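Local atomic coordinates of enoyl-CoA hydratase carB homologue (Streptomyces cattleya, PDB entry 5O34), a protein that probably acts as a crotonase-superfamily enzyme in the biosynthesis of the antibiotic thienamycin. Residues I181-F185 with E269-H274. Numbering follows the deposited sequence.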
# COMPACT_ATOMS: atom_id res chain seq x y z
N ILE A 181 6.51 -20.44 14.32
CA ILE A 181 5.07 -20.47 14.09
C ILE A 181 4.70 -19.66 12.83
O ILE A 181 5.46 -18.78 12.42
CB ILE A 181 4.27 -20.04 15.35
CG1 ILE A 181 4.57 -18.57 15.77
CG2 ILE A 181 4.51 -21.03 16.52
CD1 ILE A 181 3.58 -17.96 16.79
N ALA A 182 3.55 -19.98 12.20
CA ALA A 182 3.06 -19.30 11.01
C ALA A 182 2.71 -17.80 11.24
O ALA A 182 2.58 -17.37 12.39
CB ALA A 182 1.88 -20.04 10.42
N CYS A 183 2.61 -17.01 10.16
CA CYS A 183 2.31 -15.59 10.29
C CYS A 183 1.34 -15.06 9.21
O CYS A 183 1.61 -14.05 8.56
CB CYS A 183 3.59 -14.77 10.36
SG CYS A 183 3.36 -13.12 11.06
N ASN A 184 0.19 -15.73 9.08
CA ASN A 184 -0.87 -15.38 8.13
C ASN A 184 -1.45 -14.01 8.43
O ASN A 184 -1.57 -13.19 7.53
CB ASN A 184 -1.98 -16.44 8.15
CG ASN A 184 -1.48 -17.85 7.95
OD1 ASN A 184 -0.82 -18.42 8.82
ND2 ASN A 184 -1.78 -18.42 6.81
N PHE A 185 -1.82 -13.79 9.70
CA PHE A 185 -2.39 -12.54 10.18
C PHE A 185 -1.37 -11.41 10.14
O PHE A 185 -1.67 -10.34 9.62
CB PHE A 185 -2.95 -12.72 11.59
CG PHE A 185 -4.33 -13.32 11.62
CD1 PHE A 185 -4.54 -14.59 12.13
CD2 PHE A 185 -5.42 -12.61 11.13
CE1 PHE A 185 -5.83 -15.15 12.17
CE2 PHE A 185 -6.71 -13.16 11.16
CZ PHE A 185 -6.90 -14.43 11.67
N GLU A 269 -7.45 -20.18 6.58
CA GLU A 269 -6.03 -20.25 6.21
C GLU A 269 -5.09 -20.37 7.42
O GLU A 269 -4.22 -21.24 7.43
CB GLU A 269 -5.64 -19.02 5.36
CG GLU A 269 -6.15 -19.05 3.93
CD GLU A 269 -6.12 -17.74 3.16
OE1 GLU A 269 -5.51 -16.76 3.63
OE2 GLU A 269 -6.72 -17.71 2.05
N ALA A 270 -5.28 -19.51 8.44
CA ALA A 270 -4.49 -19.47 9.68
C ALA A 270 -4.59 -20.79 10.46
O ALA A 270 -3.61 -21.22 11.07
CB ALA A 270 -4.93 -18.32 10.56
N LYS A 271 -5.78 -21.43 10.41
CA LYS A 271 -6.05 -22.72 11.04
C LYS A 271 -5.13 -23.81 10.48
O LYS A 271 -4.41 -24.45 11.26
CB LYS A 271 -7.53 -23.10 10.88
CG LYS A 271 -8.41 -22.47 11.95
CD LYS A 271 -9.88 -22.50 11.55
CE LYS A 271 -10.74 -21.94 12.64
NZ LYS A 271 -12.17 -21.96 12.27
N GLU A 272 -5.10 -23.97 9.14
CA GLU A 272 -4.24 -24.95 8.45
C GLU A 272 -2.75 -24.72 8.75
O GLU A 272 -2.02 -25.68 9.02
CB GLU A 272 -4.48 -24.89 6.94
CG GLU A 272 -5.84 -25.39 6.49
CD GLU A 272 -6.06 -25.28 5.00
OE1 GLU A 272 -5.74 -26.26 4.27
OE2 GLU A 272 -6.52 -24.21 4.55
N SER A 273 -2.31 -23.45 8.73
CA SER A 273 -0.92 -23.02 8.94
C SER A 273 -0.36 -23.26 10.36
O SER A 273 0.81 -23.65 10.49
CB SER A 273 -0.74 -21.56 8.55
OG SER A 273 -0.65 -21.40 7.15
N HIS A 274 -1.16 -23.01 11.42
CA HIS A 274 -0.72 -23.22 12.80
C HIS A 274 -0.90 -24.68 13.26
O HIS A 274 -1.27 -25.55 12.47
CB HIS A 274 -1.43 -22.26 13.76
CG HIS A 274 -1.02 -20.83 13.58
ND1 HIS A 274 -0.01 -20.26 14.34
CD2 HIS A 274 -1.51 -19.89 12.74
CE1 HIS A 274 0.08 -19.01 13.93
NE2 HIS A 274 -0.79 -18.74 12.97
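A single hydrogen bond joins the two segments, and it runs between side chains. Asn184 ND2 donates to Ser273 OG at 3.2 Å, with a fairly straight angle of 155° at the hydrogen. Asn184 lies in the first turn of helix 184-194, just after the N-cap residue Cys183. Its CB points at the helical turn 269-273, and the amide lies against that turn. Asn184 CG is 3.8 Å from Ala270 CA, and Asn184 OD1 is 3.2 Å from Ser273 CB.

The other contacts are mainly apolar. The methyl of Ala182 sits over one face of the His274 imidazole. Ala182 CB is 4.0 Å from the ring centroid and 13° off the normal, a CH-pi contact. The same methyl also meets Ser273, with Ala182 CB 3.6 Å from Ser273 CB. One small methyl thus meets both side chains. Further on, Phe185 CE1 touches Ala270 CB at 3.7 Å. Ala270 and Ser273, three residues apart, both point their CB atoms at segment 181-185.

The arrangement brings the start of one helix and its preceding loop against residues 269-273 of the long helix 252-273 and the adjoining His274, within a crotonase-like fold. Helix 120-137 adds edge-to-face partners, Tyr132 for Phe185 and Trp124 for His274, and its Asp126 forms a salt bridge with Lys271, whose CB points away from segment 181-185. Thr251 of a second subunit hydrogen-bonds Cys183 N, and Arg254 of that subunit packs on Asn184 and Ser273. Segment 269-274 therefore meets helix 184-194, helix 120-137 and the neighbouring subunit.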